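Local coordinates for protein uncharacterized RNA methyltransferase pyrab10780 (Pyrococcus abyssi, PDB 2JJQ) that methylates carbon 5 of uridine 54 in tRNA, using S-adenosyl-L-methionine as the methyl donor and leaving S-adenosyl-L-homocysteine, at residues A[283-288]-A[306-311]. Sequence-based numbering, arbitrary orientation.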
loop_
_atom_site.group_PDB
_atom_site.type_symbol
_atom_site.label_atom_id
_atom_site.label_comp_id
_atom_site.label_asym_id
_atom_site.label_seq_id
_atom_site.Cartn_x
_atom_site.Cartn_y
_atom_site.Cartn_z
ATOM N N ARG A 283 -13.746 8.654 -4.029
ATOM C CA ARG A 283 -14.686 9.796 -4.065
ATOM C C ARG A 283 -13.975 10.992 -4.679
ATOM O O ARG A 283 -14.565 11.698 -5.518
ATOM C CB ARG A 283 -15.138 10.134 -2.655
ATOM C CG ARG A 283 -16.086 9.085 -2.091
ATOM C CD ARG A 283 -16.467 9.567 -0.661
ATOM N NE ARG A 283 -17.374 8.619 -0.019
ATOM C CZ ARG A 283 -17.788 8.781 1.237
ATOM N NH1 ARG A 283 -17.350 9.857 1.938
ATOM N NH2 ARG A 283 -18.614 7.889 1.786
ATOM N N LYS A 284 -12.710 11.196 -4.279
ATOM C CA LYS A 284 -11.978 12.391 -4.750
ATOM C C LYS A 284 -11.772 12.312 -6.231
ATOM O O LYS A 284 -11.973 13.304 -6.906
ATOM C CB LYS A 284 -10.607 12.566 -4.076
ATOM C CG LYS A 284 -9.893 13.897 -4.472
ATOM C CD LYS A 284 -10.634 15.045 -3.657
ATOM C CE LYS A 284 -10.235 16.428 -3.961
ATOM N NZ LYS A 284 -11.222 17.319 -3.209
ATOM N N VAL A 285 -11.319 11.153 -6.729
ATOM C CA VAL A 285 -11.188 10.964 -8.174
ATOM C C VAL A 285 -12.501 11.228 -8.893
ATOM O O VAL A 285 -12.506 11.947 -9.914
ATOM C CB VAL A 285 -10.600 9.595 -8.535
ATOM C CG1 VAL A 285 -10.642 9.353 -10.079
ATOM C CG2 VAL A 285 -9.120 9.505 -7.942
ATOM N N SER A 286 -13.607 10.719 -8.352
ATOM C CA SER A 286 -14.899 10.883 -9.042
ATOM C C SER A 286 -15.287 12.352 -9.078
ATOM O O SER A 286 -16.065 12.760 -9.944
ATOM C CB SER A 286 -16.042 10.073 -8.404
ATOM O OG SER A 286 -16.390 10.602 -7.156
ATOM N N GLU A 287 -14.805 13.120 -8.109
ATOM C CA GLU A 287 -15.140 14.543 -8.021
ATOM C C GLU A 287 -14.346 15.412 -9.014
ATOM O O GLU A 287 -14.830 16.461 -9.482
ATOM C CB GLU A 287 -14.932 15.031 -6.591
ATOM C CG GLU A 287 -16.052 14.492 -5.733
ATOM C CD GLU A 287 -15.814 14.599 -4.242
ATOM O OE1 GLU A 287 -14.774 15.167 -3.806
ATOM O OE2 GLU A 287 -16.694 14.079 -3.510
ATOM N N LEU A 288 -13.138 14.973 -9.324
ATOM C CA LEU A 288 -12.206 15.738 -10.151
ATOM C C LEU A 288 -12.374 15.501 -11.637
ATOM O O LEU A 288 -12.045 16.382 -12.438
ATOM C CB LEU A 288 -10.769 15.385 -9.766
ATOM C CG LEU A 288 -10.395 15.878 -8.347
ATOM C CD1 LEU A 288 -8.939 15.485 -8.060
ATOM C CD2 LEU A 288 -10.594 17.365 -8.102
ATOM N N ILE A 306 -14.128 1.282 -11.871
ATOM C CA ILE A 306 -15.362 0.606 -11.540
ATOM C C ILE A 306 -16.254 1.565 -10.749
ATOM O O ILE A 306 -17.469 1.590 -10.949
ATOM C CB ILE A 306 -15.106 -0.659 -10.788
ATOM C CG1 ILE A 306 -14.402 -1.669 -11.733
ATOM C CG2 ILE A 306 -16.438 -1.288 -10.268
ATOM C CD1 ILE A 306 -13.722 -2.767 -10.979
ATOM N N TYR A 307 -15.635 2.308 -9.844
ATOM C CA TYR A 307 -16.374 3.260 -8.983
ATOM C C TYR A 307 -17.003 4.304 -9.918
ATOM O O TYR A 307 -18.175 4.689 -9.794
ATOM C CB TYR A 307 -15.452 3.935 -7.997
ATOM C CG TYR A 307 -16.187 4.758 -6.976
ATOM C CD1 TYR A 307 -16.600 4.167 -5.757
ATOM C CD2 TYR A 307 -16.486 6.118 -7.212
ATOM C CE1 TYR A 307 -17.286 4.922 -4.773
ATOM C CE2 TYR A 307 -17.174 6.844 -6.240
ATOM C CZ TYR A 307 -17.585 6.257 -5.062
ATOM O OH TYR A 307 -18.286 7.021 -4.119
ATOM N N LEU A 308 -16.237 4.774 -10.874
ATOM C CA LEU A 308 -16.733 5.743 -11.781
ATOM C C LEU A 308 -17.864 5.193 -12.660
ATOM O O LEU A 308 -18.826 5.916 -12.958
ATOM C CB LEU A 308 -15.629 6.322 -12.657
ATOM C CG LEU A 308 -14.702 7.303 -11.921
ATOM C CD1 LEU A 308 -13.755 7.895 -12.932
ATOM C CD2 LEU A 308 -15.443 8.413 -11.268
ATOM N N ALA A 309 -17.722 3.957 -13.127
ATOM C CA ALA A 309 -18.787 3.302 -13.897
ATOM C C ALA A 309 -20.071 3.246 -13.029
ATOM O O ALA A 309 -21.186 3.488 -13.511
ATOM C CB ALA A 309 -18.344 1.872 -14.294
ATOM N N LYS A 310 -19.934 2.924 -11.762
ATOM C CA LYS A 310 -21.101 2.920 -10.835
ATOM C C LYS A 310 -21.772 4.313 -10.742
ATOM O O LYS A 310 -23.033 4.412 -10.640
ATOM C CB LYS A 310 -20.713 2.452 -9.421
ATOM C CG LYS A 310 -21.951 2.181 -8.555
ATOM C CD LYS A 310 -22.535 0.780 -8.777
ATOM C CE LYS A 310 -23.692 0.542 -7.758
ATOM N NZ LYS A 310 -24.286 -0.766 -8.097
ATOM N N ARG A 311 -20.948 5.355 -10.846
ATOM C CA ARG A 311 -21.407 6.777 -10.751
ATOM C C ARG A 311 -21.965 7.258 -12.110
ATOM O O ARG A 311 -22.486 8.399 -12.226
ATOM C CB ARG A 311 -20.219 7.646 -10.335
ATOM C CG ARG A 311 -19.736 7.421 -8.922
ATOM C CD ARG A 311 -20.847 7.679 -7.910
ATOM N NE ARG A 311 -20.655 6.555 -7.015
ATOM C CZ ARG A 311 -21.476 5.561 -6.728
ATOM N NH1 ARG A 311 -22.777 5.525 -7.038
ATOM N NH2 ARG A 311 -20.964 4.632 -5.967
HETATM O O HOH W 1 -18.722 10.122 -5.188
#
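Ser286 OG, which lies 3.9 Å from CE2 at the edge of the Tyr307 ring, takes part in two hydrogen bonds: it donates to Arg283 O one turn back, at 2.7 Å, and accepts one from a water. A chi1 of 70° sets OG between the backbone N and the carbonyl carbon, within reach of the Arg283 carbonyl, which also takes the helical bond from Glu287 N. The water sits in the plane of the Tyr307 ring and donates weakly to Tyr307 OH at 3.3 Å, bridging segments 283-288 and 306-311, between which no direct hydrogen bond forms. Beside these polar groups the packing is close: Leu308 CD2 presses on Ser286 CB at 3.4 Å, tighter than usual for two carbons, and equally on Ser286 CA. Val285 CG1 meets Leu308 CD1 more loosely, at 4.5 Å. Tyr307, its CG anti to the backbone N, reaches along Ser286 to bring OH to 3.6 Å from Arg283 CG. The extended Arg283 chain runs past that hydroxyl, and its guanidinium plane is turned 47° from the ring. Both polar ends converge on Asp259, which forms a salt bridge with Arg283 NH2 and a hydrogen bond with Tyr307 OH. The short segments cross at -59°, their axes 9.9 Å apart, joining two helices of the class I-like methyltransferase domain; Thr303, a cofactor-binding residue, begins the second. Close packing of Leu308 against Ser286 is thus combined with a polar link that rests mainly on Asp259, the water adding a weak bridge, and Asp259 would probably stabilise the charge on Arg283.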